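Side-chain contacts in BtGH115A (Bacteroides thetaiotaomicron, PDB 5BY3), which acts as a family GH115 4-O-methyl-alpha-glucuronidase, a glycoside hydrolase with specificity for decorated arabinogalactans: residues A[173-176]-A[177-181]; A[193-196]-A[197-201]; A[600-603]-A[604-608]. All blocks are in the same frame, centred on the assembly; numbering follows the deposited sequence.

Interaction 1. Residues A[173-176]-A[177-181]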
loop_
_atom_site.group_PDB
_atom_site.type_symbol
_atom_site.label_atom_id
_atom_site.label_comp_id
_atom_site.label_asym_id
_atom_site.label_seq_id
_atom_site.Cartn_x
_atom_site.Cartn_y
_atom_site.Cartn_z
ATOM N N GLY A 173 1.506 -17.593 -1.781
ATOM C CA GLY A 173 0.283 -17.261 -1.066
ATOM C C GLY A 173 -0.962 -17.252 -1.920
ATOM O O GLY A 173 -1.678 -18.248 -2.001
ATOM N N LEU A 174 -1.232 -16.131 -2.573
ATOM C CA LEU A 174 -2.486 -16.037 -3.295
ATOM C C LEU A 174 -2.552 -16.973 -4.485
ATOM O O LEU A 174 -3.635 -17.517 -4.762
ATOM C CB LEU A 174 -2.866 -14.602 -3.643
ATOM C CG LEU A 174 -4.279 -14.337 -4.158
ATOM C CD1 LEU A 174 -4.713 -12.931 -3.850
ATOM C CD2 LEU A 174 -4.331 -14.556 -5.655
HETATM N N MSE A 175 -1.431 -17.232 -5.164
HETATM C CA MSE A 175 -1.509 -18.213 -6.305
HETATM C C MSE A 175 -1.862 -19.628 -5.800
HETATM O O MSE A 175 -2.922 -20.121 -6.180
HETATM C CB MSE A 175 -0.390 -18.153 -7.350
HETATM C CG MSE A 175 -0.736 -18.981 -8.596
HETATM SE SE MSE A 175 -0.321 -20.901 -8.288
HETATM C CE MSE A 175 1.638 -20.953 -8.256
ATOM N N PRO A 176 -1.049 -20.264 -4.929
ATOM C CA PRO A 176 -1.404 -21.636 -4.467
ATOM C C PRO A 176 -2.730 -21.701 -3.730
ATOM O O PRO A 176 -3.461 -22.671 -3.880
ATOM C CB PRO A 176 -0.252 -22.050 -3.542
ATOM C CG PRO A 176 0.485 -20.798 -3.221
ATOM C CD PRO A 176 0.195 -19.781 -4.291
ATOM N N TRP A 177 -3.060 -20.667 -2.970
ATOM C CA TRP A 177 -4.352 -20.631 -2.299
ATOM C C TRP A 177 -5.514 -20.706 -3.303
ATOM O O TRP A 177 -6.460 -21.467 -3.111
ATOM C CB TRP A 177 -4.455 -19.395 -1.417
ATOM C CG TRP A 177 -5.811 -19.189 -0.918
ATOM C CD1 TRP A 177 -6.421 -19.871 0.115
ATOM C CD2 TRP A 177 -6.776 -18.257 -1.425
ATOM N NE1 TRP A 177 -7.707 -19.406 0.265
ATOM C CE2 TRP A 177 -7.957 -18.431 -0.673
ATOM C CE3 TRP A 177 -6.760 -17.305 -2.459
ATOM C CZ2 TRP A 177 -9.112 -17.674 -0.896
ATOM C CZ3 TRP A 177 -7.944 -16.540 -2.693
ATOM C CH2 TRP A 177 -9.093 -16.742 -1.917
ATOM N N SER A 178 -5.437 -19.923 -4.374
ATOM C CA SER A 178 -6.477 -19.947 -5.402
ATOM C C SER A 178 -6.555 -21.299 -6.157
ATOM O O SER A 178 -7.627 -21.926 -6.196
ATOM C CB SER A 178 -6.283 -18.796 -6.389
ATOM O OG SER A 178 -7.336 -18.803 -7.315
ATOM N N ASN A 179 -5.402 -21.709 -6.708
ATOM C CA ASN A 179 -5.157 -22.923 -7.494
ATOM C C ASN A 179 -5.367 -24.279 -6.797
ATOM O O ASN A 179 -5.517 -25.293 -7.461
ATOM C CB ASN A 179 -3.704 -22.852 -7.984
ATOM C CG ASN A 179 -3.388 -23.840 -9.087
ATOM O OD1 ASN A 179 -3.931 -23.763 -10.183
ATOM N ND2 ASN A 179 -2.477 -24.738 -8.814
ATOM N N LYS A 180 -5.342 -24.307 -5.469
ATOM C CA LYS A 180 -5.533 -25.571 -4.720
ATOM C C LYS A 180 -6.616 -25.501 -3.625
ATOM O O LYS A 180 -7.353 -26.458 -3.449
ATOM C CB LYS A 180 -4.214 -26.128 -4.145
ATOM C CG LYS A 180 -2.978 -25.845 -4.977
ATOM C CD LYS A 180 -2.405 -27.019 -5.744
ATOM C CE LYS A 180 -0.883 -26.898 -5.611
ATOM N NZ LYS A 180 -0.071 -27.781 -6.483
ATOM N N THR A 181 -6.742 -24.368 -2.932
ATOM C CA THR A 181 -7.693 -24.281 -1.843
ATOM C C THR A 181 -9.057 -23.700 -2.189
ATOM O O THR A 181 -10.077 -24.320 -1.891
ATOM C CB THR A 181 -7.115 -23.534 -0.665
ATOM O OG1 THR A 181 -5.803 -24.039 -0.386
ATOM C CG2 THR A 181 -8.021 -23.731 0.534
#
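The carbonyls of G173, L174, M175 and P176 open helix 174-182 by accepting in turn from the backbone N of W177, S178, N179 and K180; W177 N to G173 O is 2.9 Å, and the M175-N179 bond is close to straight at 173°. The K180 N-H meets P176 O at a poorer angle (132°). G173 is at the N-cap position. P176 sits in the first turn, where a proline's missing N-H costs the helix no bond.

W177 carries most of the side-chain contact. With CG anti to the backbone N (chi1 170°), its indole swings back beside L174: CE3 is 4.2 Å from L174 CG, and L174 O approaches the ring edge near its plane, 3.9 Å from CE3. Farther out the indole meets the Y182 ring at nearly parallel planes and W611 at a modest tilt, while NE1 bonds to K610 O. M175, a selenomethionine, and N179, one turn on, lie side by side, with M175 SE 3.9 Å from N179 CB. K180 folds the start of its chain over P176 O, CG lying 3.4 Å from that oxygen, before the amine heads away. S178 OG bonds to T195 OG1 of the next helix.

L174 N bonds to OD1 of D436, a residue of the nickel site. All this is the first turn of a short helix within the crossover from strand 162-166 to strand 210-212, neighbouring parallel strands of the TIM-barrel-type sheet.

Interaction 2. Residues A[193-196]-A[197-201]; sequences PRTN and ERIFE
R194 and E197, three residues apart on helix 193-205, form the main charged pair. The guanidinium offers its NE edge to E197 OE1 at 2.8 Å (158° at the hydrogen), and NH2 adds a weak bond to E197 OE2 at 3.2 Å. OE1 lies in the guanidinium plane and is met on its syn side, but from well out of the carboxylate plane; the two flat groups are turned 55° apart, so the two-point contact is skewed. One face of the guanidinium rests on P193 CB. A second salt bridge, R198 NH1 to E201 OE1 at 3.3 Å, uses the syn lone pair of the carboxylate; E201 OE1 is shared with R49, and R198 NE bonds to Y182 OH while W134 takes the cation in a cation-pi contact.

Backbone bonds tie each carbonyl from P193 to N196 to the N-H four residues on, the shortest being F200 N to N196 O at 2.7 Å.

The aromatic contact uses that same oxygen. F200 chi1 of -50° keeps CG beside its own backbone N and brings one ring face over N196 O, which stands 3.0 Å above the ring plane, offset toward the rim. N196 slants across the ring, its CB 3.8 Å from F200 CE2, and its ND2 turns back to G192 O. T195 CG2 and I199 CD1 brush at 4.4 Å.

E197 also packs on helix 228-235, and I199 and F200 meet Y211 of strand 210-212. Lying between parallel strands 162-166 and 210-212, in a family of the TIM-barrel clan, this is a barrel helix with i to i+3 charged pairs.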
loop_
_atom_site.group_PDB
_atom_site.type_symbol
_atom_site.label_atom_id
_atom_site.label_comp_id
_atom_site.label_asym_id
_atom_site.label_seq_id
_atom_site.Cartn_x
_atom_site.Cartn_y
_atom_site.Cartn_z
ATOM N N PRO A 193 -11.807 -17.564 -12.636
ATOM C CA PRO A 193 -12.890 -16.591 -12.526
ATOM C C PRO A 193 -13.429 -16.436 -11.103
ATOM O O PRO A 193 -13.658 -15.302 -10.664
ATOM C CB PRO A 193 -13.977 -17.128 -13.504
ATOM C CG PRO A 193 -13.605 -18.570 -13.782
ATOM C CD PRO A 193 -12.099 -18.627 -13.630
ATOM N N ARG A 194 -13.647 -17.544 -10.404
ATOM C CA ARG A 194 -14.251 -17.507 -9.058
ATOM C C ARG A 194 -13.364 -16.735 -8.058
ATOM O O ARG A 194 -13.844 -15.860 -7.340
ATOM C CB ARG A 194 -14.658 -18.925 -8.572
ATOM C CG ARG A 194 -16.166 -19.181 -8.442
ATOM C CD ARG A 194 -16.854 -19.532 -9.748
ATOM N NE ARG A 194 -17.143 -18.347 -10.570
ATOM C CZ ARG A 194 -17.264 -18.334 -11.905
ATOM N NH1 ARG A 194 -17.122 -19.456 -12.614
ATOM N NH2 ARG A 194 -17.506 -17.185 -12.543
ATOM N N THR A 195 -12.061 -16.987 -8.068
ATOM C CA THR A 195 -11.134 -16.165 -7.275
ATOM C C THR A 195 -11.218 -14.654 -7.619
ATOM O O THR A 195 -11.299 -13.805 -6.715
ATOM C CB THR A 195 -9.719 -16.690 -7.401
ATOM O OG1 THR A 195 -9.743 -18.109 -7.170
ATOM C CG2 THR A 195 -8.785 -15.990 -6.417
ATOM N N ASN A 196 -11.264 -14.326 -8.906
ATOM C CA ASN A 196 -11.333 -12.924 -9.326
ATOM C C ASN A 196 -12.625 -12.199 -8.914
ATOM O O ASN A 196 -12.571 -11.054 -8.443
ATOM C CB ASN A 196 -10.989 -12.773 -10.815
ATOM C CG ASN A 196 -9.490 -12.839 -11.065
ATOM O OD1 ASN A 196 -8.766 -11.850 -10.863
ATOM N ND2 ASN A 196 -8.999 -14.018 -11.462
ATOM N N GLU A 197 -13.771 -12.882 -9.020
ATOM C CA GLU A 197 -15.014 -12.337 -8.479
ATOM C C GLU A 197 -14.880 -11.967 -6.993
ATOM O O GLU A 197 -15.376 -10.909 -6.568
ATOM C CB GLU A 197 -16.177 -13.283 -8.726
ATOM C CG GLU A 197 -16.470 -13.482 -10.208
ATOM C CD GLU A 197 -17.491 -14.579 -10.482
ATOM O OE1 GLU A 197 -17.381 -15.675 -9.866
ATOM O OE2 GLU A 197 -18.384 -14.347 -11.336
ATOM N N ARG A 198 -14.199 -12.823 -6.216
ATOM C CA ARG A 198 -13.889 -12.526 -4.826
ATOM C C ARG A 198 -13.019 -11.272 -4.631
ATOM O O ARG A 198 -13.336 -10.450 -3.772
ATOM C CB ARG A 198 -13.248 -13.724 -4.121
ATOM C CG ARG A 198 -14.247 -14.784 -3.673
ATOM C CD ARG A 198 -15.330 -14.289 -2.716
ATOM N NE ARG A 198 -16.175 -15.425 -2.352
ATOM C CZ ARG A 198 -17.273 -15.412 -1.589
ATOM N NH1 ARG A 198 -17.781 -14.296 -1.041
ATOM N NH2 ARG A 198 -17.879 -16.576 -1.383
ATOM N N ILE A 199 -11.947 -11.140 -5.420
ATOM C CA ILE A 199 -11.114 -9.943 -5.423
ATOM C C ILE A 199 -11.909 -8.700 -5.812
ATOM O O ILE A 199 -11.815 -7.650 -5.135
ATOM C CB ILE A 199 -9.875 -10.108 -6.317
ATOM C CG1 ILE A 199 -9.079 -11.347 -5.850
ATOM C CG2 ILE A 199 -9.026 -8.844 -6.258
ATOM C CD1 ILE A 199 -7.899 -11.730 -6.735
ATOM N N PHE A 200 -12.737 -8.829 -6.850
ATOM C CA PHE A 200 -13.538 -7.700 -7.287
ATOM C C PHE A 200 -14.602 -7.258 -6.284
ATOM O O PHE A 200 -14.836 -6.030 -6.143
ATOM C CB PHE A 200 -14.124 -7.899 -8.678
ATOM C CG PHE A 200 -13.129 -8.325 -9.740
ATOM C CD1 PHE A 200 -11.800 -7.926 -9.711
ATOM C CD2 PHE A 200 -13.553 -9.123 -10.806
ATOM C CE1 PHE A 200 -10.923 -8.329 -10.704
ATOM C CE2 PHE A 200 -12.666 -9.544 -11.803
ATOM C CZ PHE A 200 -11.356 -9.134 -11.754
ATOM N N GLU A 201 -15.205 -8.207 -5.550
ATOM C CA GLU A 201 -16.042 -7.828 -4.379
ATOM C C GLU A 201 -15.267 -6.953 -3.396
ATOM O O GLU A 201 -15.782 -5.977 -2.846
ATOM C CB GLU A 201 -16.443 -9.042 -3.544
ATOM C CG GLU A 201 -17.555 -9.900 -4.069
ATOM C CD GLU A 201 -17.804 -11.121 -3.193
ATOM O OE1 GLU A 201 -17.327 -11.210 -2.031
ATOM O OE2 GLU A 201 -18.494 -12.009 -3.688
#

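Interaction 3. Residues A[600-603]-A[604-608]; sequences TQHY and NSLEN
N604 and L606 fold back on T600, H602 and Y603 where the last turn of helix 587-603 runs out into a loop, a helix C-terminus where T600 O and H602 O are taken up by N604, S605 and L606. N604 N bonds to T600 O at 3.1 Å. Its side chain lies alongside T600, and ND2 adds only a weak bond to the same oxygen while resting 3.7 Å from T600 CG2; the stronger partner of ND2 is M615 O.

L606 divides its two methyls. CD1 sits 3.2 Å from Y603 O, and CD2 reaches the H602 imidazole, 4.0 Å from NE2, the two side chains crossing at about a right angle. H602 has CG anti to the backbone N (chi1 -166°), which sets it beside the carbonyl carbon, with the ring within reach of L606 CD2.

Farther out, F556 of helix 552-580 packs edge-to-face with H602 and also touches L606. Y561 of the same helix packs edge-to-face with Y603; T600 OG1 bonds to I596 O and also to Y561 OH.

At the centre, H602 O accepts twice: L606 N comes almost straight on at 3.0 Å, and S605 N from above the carbonyl plane.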
loop_
_atom_site.group_PDB
_atom_site.type_symbol
_atom_site.label_atom_id
_atom_site.label_comp_id
_atom_site.label_asym_id
_atom_site.label_seq_id
_atom_site.Cartn_x
_atom_site.Cartn_y
_atom_site.Cartn_z
ATOM N N THR A 600 1.794 -20.365 11.929
ATOM C CA THR A 600 1.484 -20.454 10.508
ATOM C C THR A 600 0.560 -21.646 10.199
ATOM O O THR A 600 -0.310 -21.551 9.278
ATOM C CB THR A 600 2.772 -20.505 9.671
ATOM O OG1 THR A 600 3.611 -19.445 10.094
ATOM C CG2 THR A 600 2.499 -20.377 8.164
ATOM N N GLN A 601 0.744 -22.744 10.947
ATOM C CA GLN A 601 -0.180 -23.895 10.871
ATOM C C GLN A 601 -1.582 -23.488 11.280
ATOM O O GLN A 601 -2.560 -23.892 10.653
ATOM C CB GLN A 601 0.263 -25.067 11.758
ATOM C CG GLN A 601 1.322 -26.000 11.176
ATOM C CD GLN A 601 0.768 -27.049 10.212
ATOM O OE1 GLN A 601 -0.234 -26.828 9.509
ATOM N NE2 GLN A 601 1.442 -28.205 10.162
ATOM N N HIS A 602 -1.685 -22.688 12.337
ATOM C CA HIS A 602 -2.987 -22.229 12.797
ATOM C C HIS A 602 -3.671 -21.358 11.727
ATOM O O HIS A 602 -4.841 -21.594 11.404
ATOM C CB HIS A 602 -2.901 -21.540 14.158
ATOM C CG HIS A 602 -4.230 -21.350 14.815
ATOM N ND1 HIS A 602 -4.960 -22.395 15.334
ATOM C CD2 HIS A 602 -4.970 -20.237 15.029
ATOM C CE1 HIS A 602 -6.088 -21.933 15.842
ATOM N NE2 HIS A 602 -6.112 -20.622 15.682
ATOM N N TYR A 603 -2.916 -20.421 11.141
ATOM C CA TYR A 603 -3.405 -19.560 10.056
ATOM C C TYR A 603 -4.072 -20.389 8.959
ATOM O O TYR A 603 -5.199 -20.113 8.516
ATOM C CB TYR A 603 -2.244 -18.763 9.417
ATOM C CG TYR A 603 -2.674 -17.506 8.689
ATOM C CD1 TYR A 603 -3.226 -17.558 7.411
ATOM C CD2 TYR A 603 -2.538 -16.257 9.303
ATOM C CE1 TYR A 603 -3.611 -16.414 6.753
ATOM C CE2 TYR A 603 -2.931 -15.098 8.665
ATOM C CZ TYR A 603 -3.453 -15.177 7.387
ATOM O OH TYR A 603 -3.852 -14.025 6.774
ATOM N N ASN A 604 -3.336 -21.412 8.542
ATOM C CA ASN A 604 -3.665 -22.210 7.394
ATOM C C ASN A 604 -4.768 -23.234 7.694
ATOM O O ASN A 604 -5.195 -23.966 6.793
ATOM C CB ASN A 604 -2.368 -22.867 6.871
ATOM C CG ASN A 604 -1.582 -21.946 5.920
ATOM O OD1 ASN A 604 -2.144 -21.375 4.973
ATOM N ND2 ASN A 604 -0.279 -21.807 6.167
ATOM N N SER A 605 -5.240 -23.264 8.944
ATOM C CA SER A 605 -6.242 -24.253 9.385
ATOM C C SER A 605 -7.494 -23.607 9.967
ATOM O O SER A 605 -8.478 -24.285 10.216
ATOM C CB SER A 605 -5.636 -25.278 10.373
ATOM O OG SER A 605 -5.260 -24.669 11.591
ATOM N N LEU A 606 -7.445 -22.289 10.179
ATOM C CA LEU A 606 -8.612 -21.481 10.572
ATOM C C LEU A 606 -9.756 -21.671 9.576
ATOM O O LEU A 606 -9.518 -21.891 8.365
ATOM C CB LEU A 606 -8.263 -19.991 10.495
ATOM C CG LEU A 606 -7.217 -19.251 11.284
ATOM C CD1 LEU A 606 -6.817 -18.073 10.438
ATOM C CD2 LEU A 606 -7.785 -18.735 12.593
ATOM N N GLU A 607 -10.977 -21.526 10.091
ATOM C CA GLU A 607 -12.239 -21.611 9.327
ATOM C C GLU A 607 -12.302 -22.806 8.355
ATOM O O GLU A 607 -12.563 -22.644 7.158
ATOM C CB GLU A 607 -12.532 -20.272 8.630
ATOM C CG GLU A 607 -12.753 -19.105 9.588
ATOM C CD GLU A 607 -14.078 -19.129 10.365
ATOM O OE1 GLU A 607 -15.068 -19.802 9.948
ATOM O OE2 GLU A 607 -14.143 -18.435 11.403
ATOM N N ASN A 608 -12.080 -23.993 8.926
ATOM C CA ASN A 608 -11.845 -25.296 8.256
ATOM C C ASN A 608 -10.450 -25.447 7.713
ATOM O O ASN A 608 -9.622 -26.185 8.277
ATOM C CB ASN A 608 -12.922 -25.678 7.239
ATOM C CG ASN A 608 -14.256 -25.955 7.901
ATOM O OD1 ASN A 608 -14.321 -26.189 9.120
ATOM N ND2 ASN A 608 -15.337 -25.926 7.110
#

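Interactions 1 and 2 sit on successive helices, 174-182 and 193-205, with centres 13 Å apart, and they touch: S178 OG and T195 OG1 are 2.5 Å apart, a probable hydrogen bond, beside W177 CZ3 packing on T195 CG2 at 3.9 Å. Interaction 3 touches neither; its nearest atoms are about 7 Å from interaction 1 and about 12 Å from interaction 2. The loop carrying K610, N612 and M615 spans the first of these gaps, bonding W177 and T181 on one side and N604 on the other. The bound nickel, whose site includes L404 and D436, lies about 6 Å from G173, 9 Å from the Y603 side chain and 13 Å from that of I199.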